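Local coordinates for fumarate lyase (PDB 3C8T), which is a mostly helical, four-chain member of the aspartase/fumarase superfamily whose own function is not established, at residues 58-62 with 86-91; 116-120 with 182-186; 130-135 with 167-172; 225-229 with 307-313; 295-299 with 327-332. All coordinates share one frame; numbering follows the deposited sequence.

Contact 1: residues 58-62 with 86-91; sequences AARTF and QLSAHA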
# COMPACT_ATOMS: atom_id res chain seq x y z
N ALA A 58 19.47 -37.69 -21.15
CA ALA A 58 18.98 -38.04 -19.81
C ALA A 58 17.74 -37.20 -19.45
O ALA A 58 16.78 -37.71 -18.86
CB ALA A 58 20.08 -37.85 -18.75
N ALA A 59 17.76 -35.91 -19.81
CA ALA A 59 16.62 -35.02 -19.55
C ALA A 59 15.33 -35.43 -20.29
O ALA A 59 14.26 -35.26 -19.74
CB ALA A 59 16.98 -33.56 -19.85
N ARG A 60 15.44 -35.98 -21.50
CA ARG A 60 14.23 -36.46 -22.24
C ARG A 60 13.47 -37.51 -21.42
O ARG A 60 12.24 -37.51 -21.39
CB ARG A 60 14.55 -37.03 -23.62
CG ARG A 60 15.17 -36.03 -24.58
CD ARG A 60 15.40 -36.63 -25.95
NE ARG A 60 14.16 -36.76 -26.70
CZ ARG A 60 14.00 -37.54 -27.77
NH1 ARG A 60 15.00 -38.31 -28.20
NH2 ARG A 60 12.84 -37.57 -28.40
N THR A 61 14.22 -38.36 -20.70
CA THR A 61 13.62 -39.44 -19.91
C THR A 61 13.47 -39.11 -18.42
O THR A 61 12.90 -39.90 -17.67
CB THR A 61 14.40 -40.79 -20.10
OG1 THR A 61 15.80 -40.62 -19.81
CG2 THR A 61 14.27 -41.30 -21.57
N PHE A 62 13.97 -37.94 -18.00
CA PHE A 62 14.08 -37.60 -16.56
C PHE A 62 12.75 -37.20 -15.97
O PHE A 62 12.03 -36.37 -16.54
CB PHE A 62 15.14 -36.49 -16.30
CG PHE A 62 15.20 -36.01 -14.86
CD1 PHE A 62 15.50 -36.88 -13.82
CD2 PHE A 62 14.97 -34.67 -14.55
CE1 PHE A 62 15.54 -36.42 -12.51
CE2 PHE A 62 15.02 -34.21 -13.24
CZ PHE A 62 15.31 -35.08 -12.23
N GLN A 86 19.65 -34.82 -8.56
CA GLN A 86 18.78 -35.86 -9.12
C GLN A 86 19.08 -36.02 -10.61
O GLN A 86 19.24 -37.12 -11.12
CB GLN A 86 17.29 -35.55 -8.88
CG GLN A 86 16.82 -35.59 -7.40
CD GLN A 86 15.30 -35.55 -7.29
OE1 GLN A 86 14.61 -35.94 -8.24
NE2 GLN A 86 14.77 -35.11 -6.14
N LEU A 87 19.21 -34.91 -11.33
CA LEU A 87 19.53 -35.01 -12.76
C LEU A 87 20.92 -35.59 -13.04
O LEU A 87 21.14 -36.29 -14.05
CB LEU A 87 19.36 -33.65 -13.44
CG LEU A 87 19.40 -33.64 -14.96
CD1 LEU A 87 18.56 -34.77 -15.60
CD2 LEU A 87 18.96 -32.29 -15.49
N SER A 88 21.88 -35.30 -12.16
CA SER A 88 23.22 -35.84 -12.35
C SER A 88 23.19 -37.39 -12.22
O SER A 88 23.71 -38.10 -13.09
CB SER A 88 24.20 -35.21 -11.36
OG SER A 88 25.45 -35.89 -11.38
N ALA A 89 22.57 -37.87 -11.14
CA ALA A 89 22.41 -39.29 -10.87
C ALA A 89 21.80 -40.02 -12.07
O ALA A 89 22.28 -41.08 -12.47
CB ALA A 89 21.53 -39.48 -9.64
N HIS A 90 20.77 -39.42 -12.65
CA HIS A 90 20.09 -40.01 -13.78
C HIS A 90 20.94 -40.06 -15.04
O HIS A 90 20.79 -40.98 -15.84
CB HIS A 90 18.81 -39.22 -14.04
CG HIS A 90 17.99 -39.75 -15.17
ND1 HIS A 90 16.97 -40.66 -14.98
CD2 HIS A 90 18.00 -39.47 -16.49
CE1 HIS A 90 16.41 -40.93 -16.14
NE2 HIS A 90 17.02 -40.22 -17.08
N ALA A 91 21.82 -39.07 -15.24
CA ALA A 91 22.59 -38.95 -16.49
C ALA A 91 23.90 -39.76 -16.52
O ALA A 91 24.58 -39.82 -17.56
CB ALA A 91 22.88 -37.48 -16.82
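F62 and H90 form a T-shaped (edge-to-face) aromatic pair where the end of helix 49-61 meets helix 80-91, two helices of the N-terminal part of this fumarate lyase fold. The edge of the phenyl is turned to the face of the imidazole, with centroids 5.6 Å apart and planes at 60°. A CH-pi contact joins the same two residues, since F62 CA also lies over a face of the imidazole. The phenyl in turn receives L87 CD1 over one of its own faces, 4.0 Å from the ring centroid.

With CG anti to the backbone N (chi1 -179°), H90 extends toward 58-62, and its NE2 is hydrogen-bonded to T61 OG1 at 3.0 Å. The hydroxyl sits at the edge of the imidazole, close to its plane, and the two side chains cross at about a right angle. At the far end of the phenyl, CZ reaches Q86 CB at 3.9 Å.

In the next shell, V31 of helix 23-43 touches A59, F62 and L87, so a third helix backs the apolar side. The amide of Q86 is engaged elsewhere, its OE1 accepting from the backbone N of E65. Among the apolar pairs the tightest is between methyl groups: A58 CB lies only 3.4 Å from A91 CB, tighter than carbons usually pack.

Contact 2: residues 116-120 with 182-186; sequences IRDGL and SPRVL
The long helices 104-140 and 160-185 belong to the helical bundle of the superfamily, and L186 meets R117 where the second of them ends. L186 is the first residue past that helix to leave helical backbone angles. Its N still bonds to S182 O at 3.0 Å, and its backbone is also hydrogen-bonded to G218. The last turn is kinked where the N atoms of P183 and R184 have no bond to the turn before.

L186 pushes its CD2 branch against the opposing helix, 3.6 Å from R117 N and 3.8 Å from R117 CB. The two side chains cross at about a right angle, and L186 CD1 lies by R117 CG, so the arginine contributes its aliphatic stem. V185 divides its methyls between two neighbours. With chi1 at 67°, CG1 stands between the backbone N and the carbonyl carbon and faces L120 CD1 at 4.1 Å, while CG2 faces I116 CD1 at 4.2 Å. L120 CD1 also lies 3.7 Å from S182 OG.

The polar ends are occupied outside this interface: R117 NH2 bonds to L215 O and S182 OG to L178 O. R184 forms salt bridges with E233 and with E180 of the second subunit. No hydrogen bond joins 116-120 to 182-186. The contact therefore depends on branched methyls and hydrocarbon stems fitting together, while R184 and the L186 backbone anchor the helix end and R117 links helix 104-140 to L215.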
# COMPACT_ATOMS: atom_id res chain seq x y z
N ILE A 116 6.83 -16.61 -17.11
CA ILE A 116 6.33 -15.27 -17.52
C ILE A 116 5.99 -15.18 -19.04
O ILE A 116 5.00 -14.54 -19.41
CB ILE A 116 7.30 -14.12 -17.07
CG1 ILE A 116 7.37 -14.05 -15.51
CG2 ILE A 116 6.85 -12.77 -17.59
CD1 ILE A 116 8.44 -13.08 -14.96
N ARG A 117 6.82 -15.79 -19.90
CA ARG A 117 6.48 -15.88 -21.32
C ARG A 117 5.12 -16.56 -21.54
O ARG A 117 4.26 -16.04 -22.28
CB ARG A 117 7.56 -16.60 -22.10
CG ARG A 117 7.26 -16.57 -23.59
CD ARG A 117 8.51 -16.66 -24.42
NE ARG A 117 9.19 -17.92 -24.18
CZ ARG A 117 10.35 -18.24 -24.74
NH1 ARG A 117 10.93 -17.40 -25.58
NH2 ARG A 117 10.92 -19.40 -24.45
N ASP A 118 4.92 -17.73 -20.93
CA ASP A 118 3.60 -18.39 -20.98
C ASP A 118 2.51 -17.56 -20.27
O ASP A 118 1.41 -17.46 -20.76
CB ASP A 118 3.65 -19.80 -20.37
CG ASP A 118 4.62 -20.75 -21.13
OD1 ASP A 118 5.13 -20.37 -22.22
OD2 ASP A 118 4.87 -21.88 -20.61
N GLY A 119 2.82 -17.01 -19.08
CA GLY A 119 1.88 -16.13 -18.36
C GLY A 119 1.40 -14.95 -19.21
O GLY A 119 0.23 -14.61 -19.22
N LEU A 120 2.32 -14.31 -19.91
CA LEU A 120 1.98 -13.16 -20.71
C LEU A 120 1.16 -13.55 -21.96
O LEU A 120 0.34 -12.75 -22.42
CB LEU A 120 3.24 -12.36 -21.10
CG LEU A 120 3.81 -11.40 -20.04
CD1 LEU A 120 5.08 -10.80 -20.60
CD2 LEU A 120 2.82 -10.29 -19.67
N SER A 182 7.11 -6.88 -22.95
CA SER A 182 7.63 -8.21 -23.27
C SER A 182 9.14 -8.31 -23.63
O SER A 182 9.81 -9.19 -23.12
CB SER A 182 6.81 -8.89 -24.37
OG SER A 182 5.50 -9.24 -23.93
N PRO A 183 9.67 -7.44 -24.54
CA PRO A 183 11.11 -7.62 -24.78
C PRO A 183 11.96 -7.19 -23.59
O PRO A 183 13.14 -7.52 -23.57
CB PRO A 183 11.42 -6.67 -25.97
CG PRO A 183 10.05 -6.26 -26.52
CD PRO A 183 9.11 -6.35 -25.36
N ARG A 184 11.42 -6.42 -22.65
CA ARG A 184 12.26 -6.04 -21.50
C ARG A 184 12.38 -7.19 -20.48
O ARG A 184 13.49 -7.52 -20.02
CB ARG A 184 11.88 -4.68 -20.85
CG ARG A 184 12.45 -3.44 -21.63
CD ARG A 184 12.08 -2.13 -20.94
NE ARG A 184 10.62 -2.00 -20.70
CZ ARG A 184 9.78 -1.29 -21.46
NH1 ARG A 184 10.21 -0.64 -22.54
NH2 ARG A 184 8.49 -1.24 -21.15
N VAL A 185 11.24 -7.81 -20.18
CA VAL A 185 11.21 -8.83 -19.16
C VAL A 185 11.69 -10.18 -19.71
O VAL A 185 12.23 -10.98 -18.95
CB VAL A 185 9.81 -8.94 -18.44
CG1 VAL A 185 8.73 -9.43 -19.40
CG2 VAL A 185 9.89 -9.86 -17.20
N LEU A 186 11.54 -10.43 -21.02
CA LEU A 186 11.87 -11.78 -21.53
C LEU A 186 13.33 -11.92 -21.96
O LEU A 186 13.65 -12.07 -23.16
CB LEU A 186 10.89 -12.25 -22.61
CG LEU A 186 9.41 -12.30 -22.16
CD1 LEU A 186 8.50 -12.59 -23.36
CD2 LEU A 186 9.15 -13.32 -21.04

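Contact 3: residues 130-135 with 167-172; sequences VRKALA and WLSAFD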
# COMPACT_ATOMS: atom_id res chain seq x y z
N VAL A 130 -11.52 -9.93 -23.83
CA VAL A 130 -12.16 -8.75 -23.19
C VAL A 130 -12.51 -7.68 -24.26
O VAL A 130 -13.67 -7.22 -24.33
CB VAL A 130 -11.37 -8.18 -21.94
CG1 VAL A 130 -11.96 -6.84 -21.44
CG2 VAL A 130 -11.44 -9.18 -20.81
N ARG A 131 -11.52 -7.31 -25.08
CA ARG A 131 -11.70 -6.33 -26.15
C ARG A 131 -12.82 -6.77 -27.12
O ARG A 131 -13.69 -5.97 -27.46
CB ARG A 131 -10.40 -6.06 -26.91
CG ARG A 131 -9.31 -5.47 -26.05
CD ARG A 131 -7.95 -5.54 -26.70
NE ARG A 131 -7.82 -4.52 -27.74
CZ ARG A 131 -6.97 -4.60 -28.77
NH1 ARG A 131 -6.16 -5.66 -28.90
NH2 ARG A 131 -6.91 -3.60 -29.66
N LYS A 132 -12.81 -8.05 -27.52
CA LYS A 132 -13.89 -8.57 -28.38
C LYS A 132 -15.30 -8.41 -27.79
O LYS A 132 -16.21 -7.92 -28.47
CB LYS A 132 -13.65 -10.03 -28.77
CG LYS A 132 -12.80 -10.16 -30.01
CD LYS A 132 -12.35 -11.62 -30.30
CE LYS A 132 -10.80 -11.75 -30.28
NZ LYS A 132 -10.34 -12.83 -31.25
N ALA A 133 -15.49 -8.83 -26.54
CA ALA A 133 -16.80 -8.70 -25.92
C ALA A 133 -17.20 -7.23 -25.72
O ALA A 133 -18.38 -6.89 -25.82
CB ALA A 133 -16.87 -9.50 -24.61
N LEU A 134 -16.22 -6.34 -25.51
CA LEU A 134 -16.51 -4.92 -25.37
C LEU A 134 -16.89 -4.28 -26.71
O LEU A 134 -17.87 -3.47 -26.77
CB LEU A 134 -15.35 -4.16 -24.71
CG LEU A 134 -15.17 -4.43 -23.21
CD1 LEU A 134 -13.84 -3.84 -22.67
CD2 LEU A 134 -16.38 -3.89 -22.45
N ALA A 135 -16.15 -4.64 -27.76
CA ALA A 135 -16.49 -4.17 -29.10
C ALA A 135 -17.92 -4.61 -29.51
O ALA A 135 -18.69 -3.83 -30.09
CB ALA A 135 -15.45 -4.60 -30.10
N TRP A 167 -14.73 1.87 -21.84
CA TRP A 167 -14.11 0.70 -21.22
C TRP A 167 -13.15 0.06 -22.22
O TRP A 167 -12.02 -0.26 -21.89
CB TRP A 167 -15.19 -0.33 -20.87
CG TRP A 167 -16.23 0.08 -19.84
CD1 TRP A 167 -16.12 1.07 -18.89
CD2 TRP A 167 -17.48 -0.56 -19.60
NE1 TRP A 167 -17.27 1.11 -18.10
CE2 TRP A 167 -18.11 0.11 -18.52
CE3 TRP A 167 -18.15 -1.63 -20.21
CZ2 TRP A 167 -19.37 -0.27 -18.05
CZ3 TRP A 167 -19.41 -1.99 -19.74
CH2 TRP A 167 -20.01 -1.30 -18.67
N LEU A 168 -13.61 -0.14 -23.45
CA LEU A 168 -12.80 -0.72 -24.48
C LEU A 168 -11.47 0.04 -24.74
O LEU A 168 -10.42 -0.58 -24.96
CB LEU A 168 -13.62 -0.81 -25.78
CG LEU A 168 -12.94 -1.32 -27.06
CD1 LEU A 168 -12.23 -2.74 -26.86
CD2 LEU A 168 -13.90 -1.30 -28.27
N SER A 169 -11.53 1.38 -24.73
CA SER A 169 -10.39 2.20 -25.10
C SER A 169 -9.17 1.98 -24.22
O SER A 169 -8.03 1.97 -24.72
CB SER A 169 -10.76 3.68 -25.12
OG SER A 169 -10.92 4.16 -23.80
N ALA A 170 -9.42 1.80 -22.93
CA ALA A 170 -8.43 1.39 -21.92
C ALA A 170 -7.73 0.07 -22.27
O ALA A 170 -6.50 -0.06 -22.10
CB ALA A 170 -9.12 1.26 -20.51
N PHE A 171 -8.52 -0.91 -22.70
CA PHE A 171 -8.00 -2.26 -23.02
C PHE A 171 -7.24 -2.30 -24.33
O PHE A 171 -6.27 -3.06 -24.47
CB PHE A 171 -9.10 -3.31 -22.95
CG PHE A 171 -9.52 -3.58 -21.55
CD1 PHE A 171 -8.74 -4.42 -20.74
CD2 PHE A 171 -10.61 -2.91 -20.99
CE1 PHE A 171 -9.09 -4.63 -19.41
CE2 PHE A 171 -10.95 -3.09 -19.67
CZ PHE A 171 -10.20 -3.96 -18.87
N ASP A 172 -7.65 -1.46 -25.28
CA ASP A 172 -6.84 -1.18 -26.45
C ASP A 172 -5.49 -0.66 -26.02
O ASP A 172 -4.49 -1.07 -26.58
CB ASP A 172 -7.52 -0.15 -27.35
CG ASP A 172 -8.80 -0.70 -28.02
OD1 ASP A 172 -8.92 -1.93 -28.18
OD2 ASP A 172 -9.67 0.11 -28.40
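R131 and D172 form a salt bridge across an antiparallel helix pair of the central bundle, helices 104-140 and 160-185. The axes of the two short segments come within 9.4 Å at an angle of 153°. The guanidinium grips side-on, and both of its bonds end on one oxygen. NE donates to D172 OD1 at 2.8 Å (N-H...O angle 153°) along that oxygen's anti lone pair, while NH2 donates to D172 OD1 at 3.0 Å and a more bent 141°, from above the carboxylate plane. D172 OD1 lies in the guanidinium plane, yet the two flat groups stand nearly perpendicular. A bend of R131 at chi3 turns the guanidinium to the aspartate.

Other polar atoms of the two segments have partners outside them. D172 OD2 has R443 NH2 as a second salt-bridge partner, R131 NH1 has E128 OE2, and the buried indole nitrogen W167 NE1 is hydrogen-bonded to D251 of helix 229-255. The charges thus form a chain of alternating sign, E128-R131-D172-R443, that ties the C-terminal end of the model to the bundle.

Beneath the ion pair the interface is apolar. L134 wedges between three residues: CD2 meets the edge of the indole at W167 CE3 (3.6 Å), CD1 touches F171 CD2 (3.8 Å), and CB faces L168 CB (3.9 Å). L168 CD1 packs 3.6 Å from R131 O. On the F171 ring, V130 CG1 makes a CH-pi contact squarely over the centre of one face, 3.9 Å from the centroid.

Contact 4: residues 225-229 with 307-313; sequences HSARD and MIHDFER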
# COMPACT_ATOMS: atom_id res chain seq x y z
N HIS A 225 20.39 -9.89 -11.38
CA HIS A 225 20.15 -10.54 -10.08
C HIS A 225 19.56 -9.49 -9.12
O HIS A 225 18.68 -9.80 -8.32
CB HIS A 225 21.45 -11.09 -9.49
CG HIS A 225 21.98 -12.31 -10.18
ND1 HIS A 225 23.33 -12.62 -10.20
CD2 HIS A 225 21.37 -13.30 -10.87
CE1 HIS A 225 23.52 -13.74 -10.88
NE2 HIS A 225 22.34 -14.18 -11.28
N SER A 226 20.05 -8.25 -9.21
CA SER A 226 19.64 -7.18 -8.30
C SER A 226 19.05 -5.92 -8.97
O SER A 226 18.80 -4.93 -8.30
CB SER A 226 20.80 -6.78 -7.40
OG SER A 226 21.78 -6.12 -8.16
N ALA A 227 18.80 -6.00 -10.28
CA ALA A 227 18.12 -4.95 -11.07
C ALA A 227 16.76 -5.50 -11.56
O ALA A 227 16.65 -6.08 -12.65
CB ALA A 227 19.01 -4.51 -12.29
N ARG A 228 15.73 -5.29 -10.74
CA ARG A 228 14.46 -6.06 -10.86
C ARG A 228 13.33 -5.29 -11.56
O ARG A 228 12.15 -5.67 -11.43
CB ARG A 228 13.99 -6.50 -9.44
CG ARG A 228 15.09 -7.22 -8.59
CD ARG A 228 15.72 -8.41 -9.34
NE ARG A 228 14.85 -9.59 -9.43
CZ ARG A 228 15.19 -10.74 -10.00
NH1 ARG A 228 16.39 -10.88 -10.58
NH2 ARG A 228 14.32 -11.77 -9.96
N ASP A 229 13.67 -4.21 -12.27
CA ASP A 229 12.69 -3.30 -12.82
C ASP A 229 11.81 -3.91 -13.92
O ASP A 229 10.65 -3.54 -14.06
CB ASP A 229 13.35 -2.01 -13.32
CG ASP A 229 14.54 -2.28 -14.27
OD1 ASP A 229 15.59 -2.78 -13.81
OD2 ASP A 229 14.41 -2.02 -15.47
N MET A 307 12.34 -4.25 -5.41
CA MET A 307 13.34 -3.53 -6.21
C MET A 307 14.49 -3.00 -5.38
O MET A 307 15.59 -2.82 -5.91
CB MET A 307 12.70 -2.32 -6.92
CG MET A 307 11.83 -2.68 -8.09
SD MET A 307 11.28 -1.20 -8.94
CE MET A 307 12.82 -0.88 -9.80
N ILE A 308 14.25 -2.74 -4.10
CA ILE A 308 15.34 -2.26 -3.21
C ILE A 308 16.12 -3.50 -2.83
O ILE A 308 15.92 -4.07 -1.76
CB ILE A 308 14.86 -1.56 -1.91
CG1 ILE A 308 13.60 -0.71 -2.11
CG2 ILE A 308 15.96 -0.74 -1.30
CD1 ILE A 308 13.69 0.40 -3.09
N HIS A 309 16.99 -3.91 -3.74
CA HIS A 309 17.59 -5.22 -3.69
C HIS A 309 19.12 -5.01 -3.59
O HIS A 309 19.84 -4.78 -4.60
CB HIS A 309 17.19 -5.94 -4.97
CG HIS A 309 17.63 -7.37 -5.03
ND1 HIS A 309 16.78 -8.38 -5.41
CD2 HIS A 309 18.83 -7.95 -4.81
CE1 HIS A 309 17.43 -9.53 -5.40
NE2 HIS A 309 18.68 -9.30 -5.05
N ASP A 310 19.61 -5.08 -2.37
CA ASP A 310 20.94 -4.61 -2.06
C ASP A 310 22.03 -5.55 -2.63
O ASP A 310 21.86 -6.77 -2.72
CB ASP A 310 21.07 -4.34 -0.58
CG ASP A 310 20.53 -5.48 0.26
OD1 ASP A 310 19.27 -5.62 0.38
OD2 ASP A 310 21.37 -6.23 0.82
N PHE A 311 23.10 -4.91 -3.12
CA PHE A 311 24.29 -5.58 -3.66
C PHE A 311 23.98 -6.59 -4.75
O PHE A 311 23.20 -6.28 -5.65
CB PHE A 311 25.17 -6.12 -2.52
CG PHE A 311 25.65 -5.04 -1.61
CD1 PHE A 311 26.61 -4.11 -2.05
CD2 PHE A 311 25.11 -4.89 -0.34
CE1 PHE A 311 27.02 -3.07 -1.23
CE2 PHE A 311 25.53 -3.85 0.51
CZ PHE A 311 26.48 -2.92 0.05
N GLU A 312 24.58 -7.78 -4.67
CA GLU A 312 24.62 -8.66 -5.82
C GLU A 312 23.54 -9.75 -5.68
O GLU A 312 23.25 -10.48 -6.63
CB GLU A 312 26.04 -9.21 -6.04
CG GLU A 312 27.05 -8.18 -6.63
CD GLU A 312 27.19 -6.89 -5.78
OE1 GLU A 312 27.84 -6.92 -4.69
OE2 GLU A 312 26.63 -5.85 -6.19
N ARG A 313 22.90 -9.78 -4.52
CA ARG A 313 21.75 -10.69 -4.22
C ARG A 313 21.35 -10.36 -2.80
O ARG A 313 22.21 -10.28 -1.89
CB ARG A 313 22.15 -12.18 -4.28
CG ARG A 313 20.96 -13.21 -4.27
CD ARG A 313 21.43 -14.61 -4.79
NE ARG A 313 22.00 -14.46 -6.13
CZ ARG A 313 23.28 -14.68 -6.45
NH1 ARG A 313 24.14 -15.15 -5.55
NH2 ARG A 313 23.69 -14.45 -7.70
O HOH W 1 24.79 -10.58 -8.96
O HOH W 2 16.22 -3.26 -8.61
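H309 holds its CG anti to the backbone N (chi1 -175°), which lays the imidazole against H225 and S226, both the carbonyl O of H225 and CA of S226 lying over one face of it. H225 O is 3.2 Å from H309 CE1, while S226 CA makes a CH-pi contact toward the rim. With chi1 at 70°, S226 OG stands between its own N and carbonyl carbon, 2.9 Å from F311 O. That carbonyl belongs to a type II' beta turn from D310 to R313.

R313, bent at chi3, brings NH2 over a face of the H225 ring. Its NE bonds to Q105, while H225 NE2 bonds to D106, so helix 104-140 positions both side chains. Water 1, in the imidazole plane, is 2.8 Å from H225 ND1 and donates to E312 O. Water 2 accepts from R228 N at 3.0 Å and donates to M307 O at 2.8 Å and S226 O at 3.1 Å.

R228, the N-cap of helix 229-255, forms salt bridges with E321 and D109. D229 and E312 form theirs with R173 and K163 of the second subunit, respectively. Two irregular loops thus meet in a buried place where waters 1 and 2 supply the clear hydrogen bonds between them. Water 2 bridges main-chain atoms alone, water 1 a ring nitrogen and a carbonyl, and the flanking charges bind the loops to helix and neighbouring subunit.

Contact 5: residues 295-299 with 327-332; sequences IVRNH and EGFAVA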
# COMPACT_ATOMS: atom_id res chain seq x y z
N ILE A 295 -5.95 -6.86 -4.66
CA ILE A 295 -4.92 -7.85 -4.33
C ILE A 295 -3.75 -7.74 -5.33
O ILE A 295 -2.57 -7.83 -4.95
CB ILE A 295 -5.48 -9.29 -4.39
CG1 ILE A 295 -6.57 -9.54 -3.33
CG2 ILE A 295 -4.35 -10.32 -4.31
CD1 ILE A 295 -6.12 -9.25 -1.96
N VAL A 296 -4.09 -7.57 -6.61
CA VAL A 296 -3.07 -7.33 -7.66
C VAL A 296 -2.32 -6.02 -7.37
O VAL A 296 -1.10 -6.00 -7.40
CB VAL A 296 -3.68 -7.30 -9.09
CG1 VAL A 296 -2.56 -7.14 -10.14
CG2 VAL A 296 -4.42 -8.59 -9.35
N ARG A 297 -3.05 -4.96 -7.03
CA ARG A 297 -2.42 -3.72 -6.58
C ARG A 297 -1.41 -4.00 -5.46
O ARG A 297 -0.31 -3.48 -5.48
CB ARG A 297 -3.46 -2.71 -6.12
CG ARG A 297 -2.88 -1.36 -5.61
CD ARG A 297 -3.90 -0.62 -4.68
NE ARG A 297 -3.99 -1.31 -3.38
CZ ARG A 297 -4.95 -1.18 -2.46
NH1 ARG A 297 -5.98 -0.34 -2.61
NH2 ARG A 297 -4.87 -1.93 -1.36
N ASN A 298 -1.79 -4.80 -4.47
CA ASN A 298 -0.87 -5.17 -3.38
C ASN A 298 0.35 -5.94 -3.91
O ASN A 298 1.46 -5.71 -3.46
CB ASN A 298 -1.57 -6.05 -2.36
CG ASN A 298 -2.44 -5.26 -1.39
OD1 ASN A 298 -2.53 -4.00 -1.45
ND2 ASN A 298 -3.09 -5.99 -0.50
N HIS A 299 0.15 -6.86 -4.86
CA HIS A 299 1.33 -7.52 -5.46
C HIS A 299 2.25 -6.50 -6.18
O HIS A 299 3.46 -6.67 -6.17
CB HIS A 299 0.95 -8.73 -6.34
CG HIS A 299 0.23 -9.82 -5.57
ND1 HIS A 299 0.79 -10.43 -4.46
CD2 HIS A 299 -0.99 -10.38 -5.73
CE1 HIS A 299 -0.07 -11.32 -3.98
NE2 HIS A 299 -1.15 -11.31 -4.73
N GLU A 327 1.34 -15.01 -7.90
CA GLU A 327 -0.00 -14.65 -7.46
C GLU A 327 -0.57 -13.43 -8.21
O GLU A 327 -1.74 -13.41 -8.54
CB GLU A 327 -0.02 -14.41 -5.94
CG GLU A 327 0.32 -15.66 -5.14
CD GLU A 327 0.47 -15.37 -3.64
OE1 GLU A 327 -0.31 -14.53 -3.10
OE2 GLU A 327 1.36 -16.00 -2.99
N GLY A 328 0.25 -12.41 -8.48
CA GLY A 328 -0.19 -11.30 -9.37
C GLY A 328 -0.74 -11.87 -10.68
O GLY A 328 -1.81 -11.43 -11.14
N PHE A 329 -0.04 -12.86 -11.25
CA PHE A 329 -0.46 -13.49 -12.51
C PHE A 329 -1.74 -14.29 -12.40
O PHE A 329 -2.60 -14.18 -13.26
CB PHE A 329 0.65 -14.38 -13.14
CG PHE A 329 1.53 -13.64 -14.15
CD1 PHE A 329 1.12 -13.48 -15.48
CD2 PHE A 329 2.76 -13.11 -13.78
CE1 PHE A 329 1.93 -12.82 -16.42
CE2 PHE A 329 3.57 -12.41 -14.69
CZ PHE A 329 3.16 -12.28 -16.02
N ALA A 330 -1.84 -15.11 -11.36
CA ALA A 330 -2.99 -15.96 -11.14
C ALA A 330 -4.27 -15.15 -10.93
O ALA A 330 -5.31 -15.45 -11.55
CB ALA A 330 -2.74 -16.86 -9.92
N VAL A 331 -4.21 -14.16 -10.05
CA VAL A 331 -5.35 -13.30 -9.75
C VAL A 331 -5.70 -12.39 -10.95
O VAL A 331 -6.88 -12.28 -11.32
CB VAL A 331 -5.07 -12.43 -8.51
CG1 VAL A 331 -6.22 -11.43 -8.29
CG2 VAL A 331 -4.83 -13.32 -7.27
N ALA A 332 -4.71 -11.77 -11.58
CA ALA A 332 -5.06 -10.95 -12.74
C ALA A 332 -5.71 -11.75 -13.88
O ALA A 332 -6.62 -11.27 -14.53
CB ALA A 332 -3.84 -10.14 -13.26
O HOH W 3 -2.65 -13.38 -3.72
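V296 and V331 make the tight part of this antiparallel helix pair: V296 CG2 lies 3.5 Å from V331 CG1, the two side chains sliding past each other in opposite directions. Close approach of the backbones is seen at G328, whose CA is 5.2 Å from V296 CA; the segment axes are 9.1 Å apart at 159°. H299 lays the CD2 side of its ring over G328, whose N lies over one face, 3.6 Å from H299 CD2. Contact thins at I295, whose CG2 is 4.2 Å from V331 CG2.

The partly exposed side is the polar one. E327 crosses H299 at about a right angle, carboxylate and ring planes 82° apart, and OE1 comes within 3.3 Å of H299 CE1. The two groups are joined through water 3, which lies in the imidazole plane 2.7 Å from H299 NE2 and donates to E327 OE1 at 2.7 Å.

Away from the pair, R297 forms salt bridges with D305 of the second and of the third subunit. Helices 284-306 and 315-344 therefore pack within one chain while 284-306 also meets neighbouring subunits, as in the central helical bundle of aspartase/fumarase tetramers.

From the N terminus, contact 1 closes a short, mainly helical loop between helices 49-61 and 80-91, before any other contact opens. Helices 104-140 and 160-185 then carry contacts 2 and 3: contact 3 is nested inside the loop closed by contact 2, and their centres are 22 Å apart along the pair. Contact 4 opens next at 225-229, and contact 5 opens at 295-299 before 307-313 closes contact 4, so these two cross. Contact 4 ties together loops near the ends of bundle helices; contact 5 pairs helices 284-306 and 315-344. Contacts 2 and 5 touch directly, F329 CE1 lying 3.5 Å from G119 C, while contact 1 stands apart from the bundle core.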